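PDB 2NXW: indole-3-pyruvate decarboxylase from Azospirillum brasilense, which decarboxylates indole-3-pyruvate to indole-3-acetaldehyde and carbon dioxide with thiamine diphosphate and a metal ion, a step in auxin biosynthesis. Local coordinates for residues A74-A79 / S111-I116; D206-C211 / A338-A343; I472-A477 / A538-G543. One frame throughout, in Å; residues are numbered along the deposited sequence.

Contact 1 (A74-A79 / S111-I116); sequences AADAAA and SPVVVI
V113 is the side chain to follow here, because both of its methyl groups run into helix 68-82 at A75 and D76. From CB the chain forks. CG1 stands opposite the backbone N (chi1 171°), and this sends it to the methyl of A75, with V113 CG1 and A75 CB 4.0 Å apart. CG2, the branch beside the backbone N, reaches the helix backbone itself: V113 CG2 lies 3.5 Å from D76 CA and 3.6 Å from D76 N, with the CB of D76 only slightly farther away. The two methyls thus touch neighbouring residues of one helical turn, and the small A75 side chain is consistent with so close an approach of strand and helix. A88 of strand 86-90 and A106 of helix 100-108 also touch V113. In fold terms, this is a helix laid over a parallel sheet in the N-terminal domain of a thiamine diphosphate enzyme: helix 68-82 leads into strand 86-90, and V113 opens strand 113-119 next to it. E68, at the start of the same helix, belongs to the cofactor pocket, whereas A75 sits about 11 Å from it, side chain to side chain. Just before the strand, P112 is the centre of an inverse gamma turn, and A79 CB is 4.4 Å from P112 CD, a loose apolar contact. A79 CB also lies 3.5 Å from S111 OG. That hydroxyl points at the carboxylate of D76; a hydrogen bond from S111 OG to D76 OD1 is modelled, but the placement of OD1 is doubtful, and the salt bridge from R80 NE to that same oxygen carries the same reservation.

Contact 2 (D206-C211 / A338-A343); sequences DALAAC and AGLVDA
L208 and L340 point past each other rather than head-on, each reaching toward the opposite helix with its far end. Both hold CG opposite the backbone N (chi1 175° in L208, 173° in L340), which swings the branch ends across the gap although neither CB is aimed directly at the partner helix. L208 reaches farther: its CD1 comes down on the backbone, 3.6 Å from L340 CA and 3.5 Å from G339 O, and only brushes the base of the L340 side chain. CD2 of L208 lies over G339 too, 3.8 Å from G339 O. With no side chain on G339, the L208 methyls rest directly on the helix backbone. On the next turn, A343 CB packs beside the branch point on the same side, 3.9 Å from L208 CG and equally far from L208 CD1. The two helices belong to the central domain region of the decarboxylase: helix 205-221 leads into strand 225-229 and helix 337-346 follows strand 330-333 of the mixed sheet there. Their axes come within 9.5 Å and cross at -51°. One turn on from L208, the C211 side chain points toward the other helix and lies roughly at right angles to that of L340; the two meet tip to tip, with C211 SG 4.0 Å from L340 CD1. V325 of strand 324-327 touches both, and I335 touches L208 and C211. No hydrogen bond joins 206-211 to 338-343, and D342 turns its charge elsewhere, to a salt bridge with K241.

Contact 3 (I472-A477 / A538-G543); sequences ILFNNA and AMIPRG. With MG (magnesium ion), chain C; TPP (thiamine diphosphate), chain E.
N475 holds its amide opposite the backbone N (chi1 -166°), while M539 bends at its second and third torsions so that sulfur and methyl fold against that amide. The two side chains run next to each other on one side of the sheet, with M539 CE 3.7 Å from N475 ND2. Neither amide end is left idle: OD1 takes the backbone N of A477 in an Asx turn, and ND2 is bonded to E537 OE2. With an alanine in place of N475, the A477 N-H would probably lose its acceptor and E537 OE2 its bond from ND2, leaving the turn that carries N476 less firmly set. Beneath the side chains the strands pair in parallel. A538 N donates to L473 O at 2.9 Å, N475 N to A538 O at 2.8 Å, and I540 N to N475 O at 3.0 Å, this last donor standing well above the carbonyl plane. On the sheet face opposite N475, the F474 ring meets CD1 of I540. Past the strand ends, R542 stretches back and grips A477 O side-on with two nitrogens: NE at 3.0 Å approaches from above the carbonyl plane and NH2 at 2.9 Å lies within it. N476 puts CG between its backbone N and carbonyl carbon (chi1 49°), which delivers OD1 to the magnesium ion at 2.1 Å; its ND2 donates to TPP O1B at 3.2 Å. D449, S478 O, two diphosphate oxygens and a water complete the metal shell, and that water also donates to F474 O. With D449 in a Gly-Asp-Gly sequence and N475-N476 ending strand 470-475, this is the GDG...NN motif by which thiamine diphosphate enzymes hold the cofactor's diphosphate through a metal ion.

No secondary-structure element is shared: each contact belongs to a different one of the three domains of the subunit. Contact 1 is the deepest, about 9 Å from the centre of the chain and made wholly of buried residues, mostly alanine and valine packing with one polar pair of uncertain detail. Contact 2 is far from that centre but still mostly buried, an apolar helix pair with only L208 and G339 partly exposed and no annotated site nearby. Contact 3 lies nearly as far out, yet is the polar one, joining buried strands to an exposed arginine and to the magnesium ion. Contacts 2 and 3 stand on opposite sides of the chain's centre, their own centres about 50 Å apart.

Contact 1 (A74-A79 / S111-I116)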
ATOM      1  N   ALA A  74      14.660  25.756 -11.517  1.00 11.42           N
ATOM      2  CA  ALA A  74      15.223  26.455 -12.667  1.00 10.93           C
ATOM      3  C   ALA A  74      15.064  25.596 -13.919  1.00 10.73           C
ATOM      4  O   ALA A  74      14.680  26.108 -14.963  1.00 11.77           O
ATOM      5  CB  ALA A  74      16.694  26.760 -12.425  1.00 11.21           C
ATOM      6  N   ALA A  75      15.333  24.295 -13.801  1.00 11.10           N
ATOM      7  CA  ALA A  75      15.193  23.403 -14.959  1.00 12.07           C
ATOM      8  C   ALA A  75      13.729  23.346 -15.397  1.00 11.68           C
ATOM      9  O   ALA A  75      13.417  23.338 -16.595  1.00 11.69           O
ATOM     10  CB  ALA A  75      15.699  22.006 -14.612  1.00 12.27           C
ATOM     11  N   ASP A  76      12.822  23.289 -14.423  1.00 11.24           N
ATOM     12  CA  ASP A  76      11.396  23.269 -14.706  1.00 11.09           C
ATOM     13  C   ASP A  76      11.030  24.561 -15.447  1.00 11.45           C
ATOM     14  O   ASP A  76      10.369  24.539 -16.481  1.00 11.31           O
ATOM     15  CB  ASP A  76      10.644  23.166 -13.371  1.00 12.42           C
ATOM     16  CG  ASP A  76       9.138  23.082 -13.535  1.00 13.55           C
ATOM     17  OD1 ASP A  76       8.630  23.122 -14.675  1.00 13.46           O
ATOM     18  OD2 ASP A  76       8.456  22.965 -12.491  1.00 14.06           O
ATOM     19  N   ALA A  77      11.466  25.699 -14.913  1.00 10.71           N
ATOM     20  CA  ALA A  77      11.176  26.982 -15.541  1.00 11.89           C
ATOM     21  C   ALA A  77      11.713  27.079 -16.967  1.00 11.77           C
ATOM     22  O   ALA A  77      11.051  27.649 -17.834  1.00 11.86           O
ATOM     23  CB  ALA A  77      11.742  28.108 -14.696  1.00 10.82           C
ATOM     24  N   ALA A  78      12.914  26.556 -17.199  1.00 12.04           N
ATOM     25  CA  ALA A  78      13.504  26.581 -18.538  1.00 11.70           C
ATOM     26  C   ALA A  78      12.653  25.752 -19.495  1.00 13.63           C
ATOM     27  O   ALA A  78      12.432  26.139 -20.656  1.00 12.88           O
ATOM     28  CB  ALA A  78      14.925  26.047 -18.492  1.00 12.49           C
ATOM     29  N   ALA A  79      12.158  24.618 -19.010  1.00 12.81           N
ATOM     30  CA  ALA A  79      11.320  23.754 -19.832  1.00 12.26           C
ATOM     31  C   ALA A  79      10.033  24.486 -20.183  1.00 13.67           C
ATOM     32  O   ALA A  79       9.597  24.496 -21.332  1.00 14.53           O
ATOM     33  CB  ALA A  79      10.999  22.462 -19.079  1.00 12.81           C
ATOM     34  N   SER A 111       5.628  19.326 -16.634  1.00 11.71           N
ATOM     35  CA  SER A 111       6.845  19.947 -17.167  1.00 13.16           C
ATOM     36  C   SER A 111       7.910  18.854 -17.226  1.00 14.02           C
ATOM     37  O   SER A 111       8.251  18.249 -16.202  1.00 13.78           O
ATOM     38  CB  SER A 111       7.304  21.091 -16.257  1.00 12.49           C
ATOM     39  OG  SER A 111       8.442  21.726 -16.811  1.00 13.71           O
ATOM     40  N   PRO A 112       8.451  18.588 -18.425  1.00 13.94           N
ATOM     41  CA  PRO A 112       9.462  17.545 -18.611  1.00 14.00           C
ATOM     42  C   PRO A 112      10.883  17.862 -18.190  1.00 14.34           C
ATOM     43  O   PRO A 112      11.725  18.243 -19.016  1.00 16.24           O
ATOM     44  CB  PRO A 112       9.349  17.233 -20.098  1.00 15.08           C
ATOM     45  CG  PRO A 112       9.133  18.577 -20.681  1.00 14.15           C
ATOM     46  CD  PRO A 112       8.111  19.218 -19.716  1.00 14.21           C
ATOM     47  N   VAL A 113      11.143  17.702 -16.900  1.00 12.95           N
ATOM     48  CA  VAL A 113      12.475  17.922 -16.369  1.00 12.45           C
ATOM     49  C   VAL A 113      13.214  16.597 -16.412  1.00 13.70           C
ATOM     50  O   VAL A 113      12.734  15.590 -15.885  1.00 14.09           O
ATOM     51  CB  VAL A 113      12.443  18.423 -14.899  1.00 12.03           C
ATOM     52  CG1 VAL A 113      13.854  18.429 -14.320  1.00 14.64           C
ATOM     53  CG2 VAL A 113      11.839  19.831 -14.841  1.00 15.79           C
ATOM     54  N   VAL A 114      14.365  16.597 -17.072  1.00 13.22           N
ATOM     55  CA  VAL A 114      15.193  15.402 -17.151  1.00 13.74           C
ATOM     56  C   VAL A 114      16.171  15.461 -15.984  1.00 12.19           C
ATOM     57  O   VAL A 114      17.061  16.316 -15.942  1.00 13.28           O
ATOM     58  CB  VAL A 114      15.986  15.353 -18.481  1.00 14.49           C
ATOM     59  CG1 VAL A 114      16.883  14.120 -18.510  1.00 14.76           C
ATOM     60  CG2 VAL A 114      15.020  15.341 -19.664  1.00 14.93           C
ATOM     61  N   VAL A 115      15.980  14.574 -15.016  1.00 12.78           N
ATOM     62  CA  VAL A 115      16.850  14.511 -13.853  1.00 12.14           C
ATOM     63  C   VAL A 115      17.990  13.556 -14.173  1.00 12.92           C
ATOM     64  O   VAL A 115      17.744  12.414 -14.572  1.00 14.18           O
ATOM     65  CB  VAL A 115      16.086  13.969 -12.633  1.00 13.05           C
ATOM     66  CG1 VAL A 115      17.032  13.822 -11.427  1.00 13.31           C
ATOM     67  CG2 VAL A 115      14.930  14.907 -12.306  1.00 13.39           C
ATOM     68  N   ILE A 116      19.221  14.028 -14.014  1.00 12.94           N
ATOM     69  CA  ILE A 116      20.400  13.204 -14.275  1.00 13.49           C
ATOM     70  C   ILE A 116      21.192  13.144 -12.983  1.00 13.47           C
ATOM     71  O   ILE A 116      21.715  14.159 -12.523  1.00 13.48           O
ATOM     72  CB  ILE A 116      21.310  13.826 -15.361  1.00 13.85           C
ATOM     73  CG1 ILE A 116      20.503  14.097 -16.627  1.00 14.42           C
ATOM     74  CG2 ILE A 116      22.479  12.869 -15.671  1.00 14.13           C
ATOM     75  CD1 ILE A 116      21.294  14.829 -17.695  1.00 14.83           C
TER

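Contact 2 (D206-C211 / A338-A343)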
ATOM      1  N   ASP A 206      -8.368   3.984 -35.283  1.00 30.62           N
ATOM      2  CA  ASP A 206      -9.796   3.690 -35.286  1.00 31.62           C
ATOM      3  C   ASP A 206     -10.477   4.409 -34.130  1.00 30.57           C
ATOM      4  O   ASP A 206     -11.533   5.017 -34.306  1.00 29.52           O
ATOM      5  CB  ASP A 206     -10.048   2.183 -35.174  1.00 34.43           C
ATOM      6  CG  ASP A 206      -9.628   1.426 -36.422  1.00 37.39           C
ATOM      7  OD1 ASP A 206     -10.010   1.857 -37.529  1.00 39.47           O
ATOM      8  OD2 ASP A 206      -8.923   0.400 -36.296  1.00 40.03           O
ATOM      9  N   ALA A 207      -9.860   4.338 -32.952  1.00 28.82           N
ATOM     10  CA  ALA A 207     -10.402   4.987 -31.764  1.00 26.85           C
ATOM     11  C   ALA A 207     -10.389   6.497 -31.951  1.00 25.61           C
ATOM     12  O   ALA A 207     -11.279   7.194 -31.464  1.00 25.74           O
ATOM     13  CB  ALA A 207      -9.588   4.607 -30.533  1.00 27.18           C
ATOM     14  N   LEU A 208      -9.373   6.993 -32.650  1.00 24.27           N
ATOM     15  CA  LEU A 208      -9.252   8.421 -32.918  1.00 24.21           C
ATOM     16  C   LEU A 208     -10.448   8.912 -33.728  1.00 23.83           C
ATOM     17  O   LEU A 208     -11.068   9.923 -33.395  1.00 23.90           O
ATOM     18  CB  LEU A 208      -7.959   8.705 -33.685  1.00 25.47           C
ATOM     19  CG  LEU A 208      -7.735  10.147 -34.149  1.00 27.72           C
ATOM     20  CD1 LEU A 208      -7.780  11.088 -32.948  1.00 27.39           C
ATOM     21  CD2 LEU A 208      -6.395  10.248 -34.864  1.00 29.33           C
ATOM     22  N   ALA A 209     -10.776   8.184 -34.790  1.00 23.96           N
ATOM     23  CA  ALA A 209     -11.901   8.548 -35.646  1.00 23.76           C
ATOM     24  C   ALA A 209     -13.232   8.496 -34.898  1.00 22.60           C
ATOM     25  O   ALA A 209     -14.042   9.423 -34.984  1.00 22.86           O
ATOM     26  CB  ALA A 209     -11.944   7.621 -36.861  1.00 23.17           C
ATOM     27  N   ALA A 210     -13.455   7.410 -34.165  1.00 22.44           N
ATOM     28  CA  ALA A 210     -14.680   7.240 -33.403  1.00 22.49           C
ATOM     29  C   ALA A 210     -14.793   8.327 -32.338  1.00 22.04           C
ATOM     30  O   ALA A 210     -15.856   8.916 -32.145  1.00 22.80           O
ATOM     31  CB  ALA A 210     -14.701   5.863 -32.749  1.00 23.22           C
ATOM     32  N   CYS A 211     -13.683   8.592 -31.656  1.00 21.14           N
ATOM     33  CA  CYS A 211     -13.653   9.609 -30.614  1.00 19.93           C
ATOM     34  C   CYS A 211     -13.997  10.988 -31.179  1.00 18.41           C
ATOM     35  O   CYS A 211     -14.835  11.701 -30.633  1.00 19.29           O
ATOM     36  CB  CYS A 211     -12.265   9.634 -29.972  1.00 19.09           C
ATOM     37  SG  CYS A 211     -12.091  10.841 -28.648  1.00 20.51           S
ATOM     38  N   ALA A 338      -2.526  16.061 -30.260  1.00 17.21           N
ATOM     39  CA  ALA A 338      -2.347  16.630 -31.585  1.00 18.22           C
ATOM     40  C   ALA A 338      -3.186  15.872 -32.611  1.00 19.01           C
ATOM     41  O   ALA A 338      -3.733  16.472 -33.536  1.00 18.09           O
ATOM     42  CB  ALA A 338      -0.875  16.599 -31.982  1.00 19.05           C
ATOM     43  N   GLY A 339      -3.288  14.555 -32.426  1.00 19.32           N
ATOM     44  CA  GLY A 339      -4.063  13.732 -33.344  1.00 18.99           C
ATOM     45  C   GLY A 339      -5.554  13.981 -33.234  1.00 18.69           C
ATOM     46  O   GLY A 339      -6.269  14.003 -34.244  1.00 18.94           O
ATOM     47  N   LEU A 340      -6.038  14.164 -32.009  1.00 17.39           N
ATOM     48  CA  LEU A 340      -7.451  14.433 -31.785  1.00 16.60           C
ATOM     49  C   LEU A 340      -7.812  15.771 -32.429  1.00 16.48           C
ATOM     50  O   LEU A 340      -8.848  15.899 -33.080  1.00 16.58           O
ATOM     51  CB  LEU A 340      -7.750  14.493 -30.285  1.00 17.51           C
ATOM     52  CG  LEU A 340      -9.160  14.945 -29.924  1.00 18.29           C
ATOM     53  CD1 LEU A 340     -10.168  13.899 -30.393  1.00 20.24           C
ATOM     54  CD2 LEU A 340      -9.261  15.160 -28.417  1.00 19.59           C
ATOM     55  N   VAL A 341      -6.953  16.768 -32.241  1.00 15.66           N
ATOM     56  CA  VAL A 341      -7.203  18.085 -32.820  1.00 15.42           C
ATOM     57  C   VAL A 341      -7.258  18.003 -34.347  1.00 15.73           C
ATOM     58  O   VAL A 341      -8.153  18.576 -34.969  1.00 15.95           O
ATOM     59  CB  VAL A 341      -6.117  19.101 -32.376  1.00 14.86           C
ATOM     60  CG1 VAL A 341      -6.272  20.413 -33.133  1.00 16.78           C
ATOM     61  CG2 VAL A 341      -6.246  19.359 -30.875  1.00 17.10           C
ATOM     62  N   ASP A 342      -6.309  17.294 -34.950  1.00 16.41           N
ATOM     63  CA  ASP A 342      -6.317  17.158 -36.404  1.00 18.49           C
ATOM     64  C   ASP A 342      -7.570  16.434 -36.890  1.00 18.22           C
ATOM     65  O   ASP A 342      -8.142  16.806 -37.919  1.00 18.12           O
ATOM     66  CB  ASP A 342      -5.082  16.405 -36.891  1.00 20.48           C
ATOM     67  CG  ASP A 342      -3.837  17.270 -36.916  1.00 23.89           C
ATOM     68  OD1 ASP A 342      -3.958  18.515 -36.939  1.00 24.73           O
ATOM     69  OD2 ASP A 342      -2.729  16.700 -36.934  1.00 27.21           O
ATOM     70  N   ALA A 343      -7.996  15.408 -36.155  1.00 17.15           N
ATOM     71  CA  ALA A 343      -9.185  14.644 -36.527  1.00 18.05           C
ATOM     72  C   ALA A 343     -10.448  15.497 -36.445  1.00 18.67           C
ATOM     73  O   ALA A 343     -11.369  15.353 -37.253  1.00 20.05           O
ATOM     74  CB  ALA A 343      -9.322  13.419 -35.634  1.00 17.97           C
TER

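Contact 3 (I472-A477 / A538-G543)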
ATOM      1  N   ILE A 472      10.139  41.636  -7.039  1.00 11.15           N
ATOM      2  CA  ILE A 472       9.309  42.412  -6.111  1.00 10.39           C
ATOM      3  C   ILE A 472       8.958  41.457  -4.971  1.00 10.34           C
ATOM      4  O   ILE A 472       8.244  40.472  -5.176  1.00 11.27           O
ATOM      5  CB  ILE A 472       8.018  42.938  -6.768  1.00 10.38           C
ATOM      6  CG1 ILE A 472       8.367  43.832  -7.972  1.00 11.45           C
ATOM      7  CG2 ILE A 472       7.228  43.751  -5.739  1.00 11.52           C
ATOM      8  CD1 ILE A 472       7.154  44.334  -8.744  1.00 13.24           C
ATOM      9  N   LEU A 473       9.491  41.748  -3.788  1.00 10.30           N
ATOM     10  CA  LEU A 473       9.286  40.925  -2.604  1.00 10.12           C
ATOM     11  C   LEU A 473       8.190  41.547  -1.752  1.00 11.16           C
ATOM     12  O   LEU A 473       8.335  42.670  -1.271  1.00 11.53           O
ATOM     13  CB  LEU A 473      10.606  40.840  -1.833  1.00 11.00           C
ATOM     14  CG  LEU A 473      10.811  39.782  -0.741  1.00 11.02           C
ATOM     15  CD1 LEU A 473      12.268  39.844  -0.262  1.00 12.47           C
ATOM     16  CD2 LEU A 473       9.834  40.008   0.429  1.00 13.59           C
ATOM     17  N   PHE A 474       7.099  40.804  -1.583  1.00 10.07           N
ATOM     18  CA  PHE A 474       5.939  41.243  -0.805  1.00 11.33           C
ATOM     19  C   PHE A 474       6.261  40.939   0.659  1.00 11.15           C
ATOM     20  O   PHE A 474       6.125  39.796   1.109  1.00 12.40           O
ATOM     21  CB  PHE A 474       4.688  40.447  -1.235  1.00  9.99           C
ATOM     22  CG  PHE A 474       4.139  40.804  -2.602  1.00 10.29           C
ATOM     23  CD1 PHE A 474       2.765  40.919  -2.790  1.00 10.76           C
ATOM     24  CD2 PHE A 474       4.981  40.951  -3.713  1.00 11.92           C
ATOM     25  CE1 PHE A 474       2.227  41.173  -4.049  1.00 13.29           C
ATOM     26  CE2 PHE A 474       4.452  41.206  -4.984  1.00 12.24           C
ATOM     27  CZ  PHE A 474       3.072  41.316  -5.152  1.00 12.58           C
ATOM     28  N   ASN A 475       6.669  41.954   1.415  1.00 10.58           N
ATOM     29  CA  ASN A 475       7.040  41.704   2.799  1.00 11.09           C
ATOM     30  C   ASN A 475       5.992  42.131   3.808  1.00 11.05           C
ATOM     31  O   ASN A 475       5.944  43.302   4.219  1.00 12.41           O
ATOM     32  CB  ASN A 475       8.377  42.380   3.139  1.00 11.72           C
ATOM     33  CG  ASN A 475       8.961  41.874   4.447  1.00 10.19           C
ATOM     34  OD1 ASN A 475       8.284  41.176   5.208  1.00 10.83           O
ATOM     35  ND2 ASN A 475      10.203  42.226   4.726  1.00 12.15           N
ATOM     36  N   ASN A 476       5.150  41.178   4.207  1.00 11.48           N
ATOM     37  CA  ASN A 476       4.130  41.460   5.211  1.00 10.95           C
ATOM     38  C   ASN A 476       4.491  40.808   6.552  1.00 11.47           C
ATOM     39  O   ASN A 476       3.662  40.768   7.459  1.00 12.31           O
ATOM     40  CB  ASN A 476       2.717  41.022   4.743  1.00 11.55           C
ATOM     41  CG  ASN A 476       2.663  39.591   4.187  1.00 10.80           C
ATOM     42  OD1 ASN A 476       3.532  38.768   4.456  1.00 11.67           O
ATOM     43  ND2 ASN A 476       1.609  39.300   3.430  1.00 12.64           N
ATOM     44  N   ALA A 477       5.738  40.352   6.698  1.00 11.51           N
ATOM     45  CA  ALA A 477       6.210  39.706   7.936  1.00 10.52           C
ATOM     46  C   ALA A 477       5.145  38.714   8.367  1.00 11.81           C
ATOM     47  O   ALA A 477       4.690  38.701   9.521  1.00 11.09           O
ATOM     48  CB  ALA A 477       6.428  40.757   9.029  1.00 12.97           C
ATOM     49  N   ALA A 538       8.828  45.459  -0.847  1.00 10.85           N
ATOM     50  CA  ALA A 538       7.625  46.243  -0.583  1.00 10.75           C
ATOM     51  C   ALA A 538       7.006  45.847   0.738  1.00 12.15           C
ATOM     52  O   ALA A 538       6.530  44.723   0.882  1.00 12.95           O
ATOM     53  CB  ALA A 538       6.616  46.046  -1.705  1.00 12.26           C
ATOM     54  N   MET A 539       7.021  46.765   1.702  1.00 11.26           N
ATOM     55  CA  MET A 539       6.429  46.489   3.008  1.00 11.84           C
ATOM     56  C   MET A 539       4.907  46.595   2.878  1.00 12.13           C
ATOM     57  O   MET A 539       4.378  47.572   2.355  1.00 13.44           O
ATOM     58  CB  MET A 539       6.952  47.484   4.044  1.00 11.07           C
ATOM     59  CG  MET A 539       8.481  47.588   4.086  1.00 12.54           C
ATOM     60  SD  MET A 539       9.317  45.960   4.214  1.00 12.85           S
ATOM     61  CE  MET A 539       8.865  45.505   5.896  1.00 15.44           C
ATOM     62  N   ILE A 540       4.207  45.568   3.344  1.00 11.19           N
ATOM     63  CA  ILE A 540       2.751  45.515   3.255  1.00 12.41           C
ATOM     64  C   ILE A 540       2.194  45.131   4.620  1.00 12.11           C
ATOM     65  O   ILE A 540       2.720  44.234   5.266  1.00 12.72           O
ATOM     66  CB  ILE A 540       2.321  44.432   2.241  1.00 12.32           C
ATOM     67  CG1 ILE A 540       2.913  44.745   0.869  1.00 14.45           C
ATOM     68  CG2 ILE A 540       0.789  44.331   2.165  1.00 12.63           C
ATOM     69  CD1 ILE A 540       2.694  43.626  -0.162  1.00 14.43           C
ATOM     70  N   PRO A 541       1.131  45.811   5.080  1.00 12.76           N
ATOM     71  CA  PRO A 541       0.593  45.432   6.391  1.00 13.36           C
ATOM     72  C   PRO A 541      -0.099  44.063   6.359  1.00 12.81           C
ATOM     73  O   PRO A 541      -0.575  43.610   5.314  1.00 14.26           O
ATOM     74  CB  PRO A 541      -0.428  46.537   6.695  1.00 14.76           C
ATOM     75  CG  PRO A 541      -0.010  47.688   5.831  1.00 15.33           C
ATOM     76  CD  PRO A 541       0.472  47.023   4.557  1.00 14.01           C
ATOM     77  N   ARG A 542      -0.144  43.403   7.513  1.00 13.49           N
ATOM     78  CA  ARG A 542      -0.857  42.141   7.614  1.00 12.88           C
ATOM     79  C   ARG A 542      -2.346  42.457   7.449  1.00 14.23           C
ATOM     80  O   ARG A 542      -2.801  43.563   7.796  1.00 14.15           O
ATOM     81  CB  ARG A 542      -0.619  41.502   8.977  1.00 13.19           C
ATOM     82  CG  ARG A 542       0.805  41.049   9.177  1.00 12.55           C
ATOM     83  CD  ARG A 542       1.020  40.592  10.594  1.00 13.49           C
ATOM     84  NE  ARG A 542       2.411  40.234  10.838  1.00 14.14           N
ATOM     85  CZ  ARG A 542       2.970  40.208  12.041  1.00 15.39           C
ATOM     86  NH1 ARG A 542       2.250  40.512  13.115  1.00 16.04           N
ATOM     87  NH2 ARG A 542       4.252  39.919  12.171  1.00 14.17           N
ATOM     88  N   GLY A 543      -3.098  41.507   6.909  1.00 13.56           N
ATOM     89  CA  GLY A 543      -4.527  41.716   6.727  1.00 16.08           C
ATOM     90  C   GLY A 543      -4.901  42.405   5.423  1.00 16.99           C
ATOM     91  O   GLY A 543      -6.086  42.562   5.120  1.00 20.49           O
TER
HETATM   92 MG    MG C4002       4.198  36.993   3.600  1.00 10.30          MG
HETATM   93  N1' TPP E2002       5.867  24.705   2.489  1.00 10.95           N
HETATM   94  C2' TPP E2002       5.989  24.643   1.154  1.00 11.21           C
HETATM   95  CM2 TPP E2002       7.293  24.151   0.544  1.00 12.90           C
HETATM   96  N3' TPP E2002       4.977  25.000   0.356  1.00 11.14           N
HETATM   97  C4' TPP E2002       3.786  25.441   0.851  1.00 12.02           C
HETATM   98  N4' TPP E2002       2.769  25.726  -0.009  1.00 14.17           N
HETATM   99  C5' TPP E2002       3.630  25.586   2.267  1.00 11.68           C
HETATM  100  C6' TPP E2002       4.712  25.174   3.072  1.00 12.54           C
HETATM  101  C7' TPP E2002       2.335  26.123   2.920  1.00 13.75           C
HETATM  102  N3  TPP E2002       2.049  27.599   2.617  1.00 12.92           N
HETATM  103  C2  TPP E2002       1.163  27.890   1.660  1.00 15.33           C
HETATM  104  S1  TPP E2002       1.093  29.643   1.658  1.00 14.53           S
HETATM  105  C5  TPP E2002       2.245  29.918   2.960  1.00 12.76           C
HETATM  106  C4  TPP E2002       2.621  28.630   3.334  1.00 12.08           C
HETATM  107  CM4 TPP E2002       3.640  28.396   4.483  1.00 11.99           C
HETATM  108  C6  TPP E2002       2.658  31.241   3.471  1.00 11.85           C
HETATM  109  C7  TPP E2002       3.460  31.983   2.385  1.00 12.44           C
HETATM  110  O7  TPP E2002       3.989  33.112   3.032  1.00  9.62           O
HETATM  111  PA  TPP E2002       4.579  34.170   2.012  1.00 10.02           P
HETATM  112  O1A TPP E2002       5.647  33.589   1.091  1.00 11.22           O
HETATM  113  O2A TPP E2002       5.151  35.273   2.901  1.00  9.84           O
HETATM  114  O3A TPP E2002       3.441  34.805   1.095  1.00  9.45           O
HETATM  115  PB  TPP E2002       2.044  35.398   1.755  1.00 10.67           P
HETATM  116  O1B TPP E2002       2.362  36.231   2.999  1.00 10.47           O
HETATM  117  O2B TPP E2002       1.430  36.251   0.608  1.00 13.33           O
HETATM  118  O3B TPP E2002       1.090  34.258   2.082  1.00 11.50           O
HETATM  119  O   HOH W   1       4.200  38.001   1.724  1.00 11.37           O
HETATM  120  O   HOH W   2      -0.663  41.231   3.886  1.00 14.34           O
HETATM  121  O   HOH W   3       3.542  43.509   8.265  1.00 22.09           O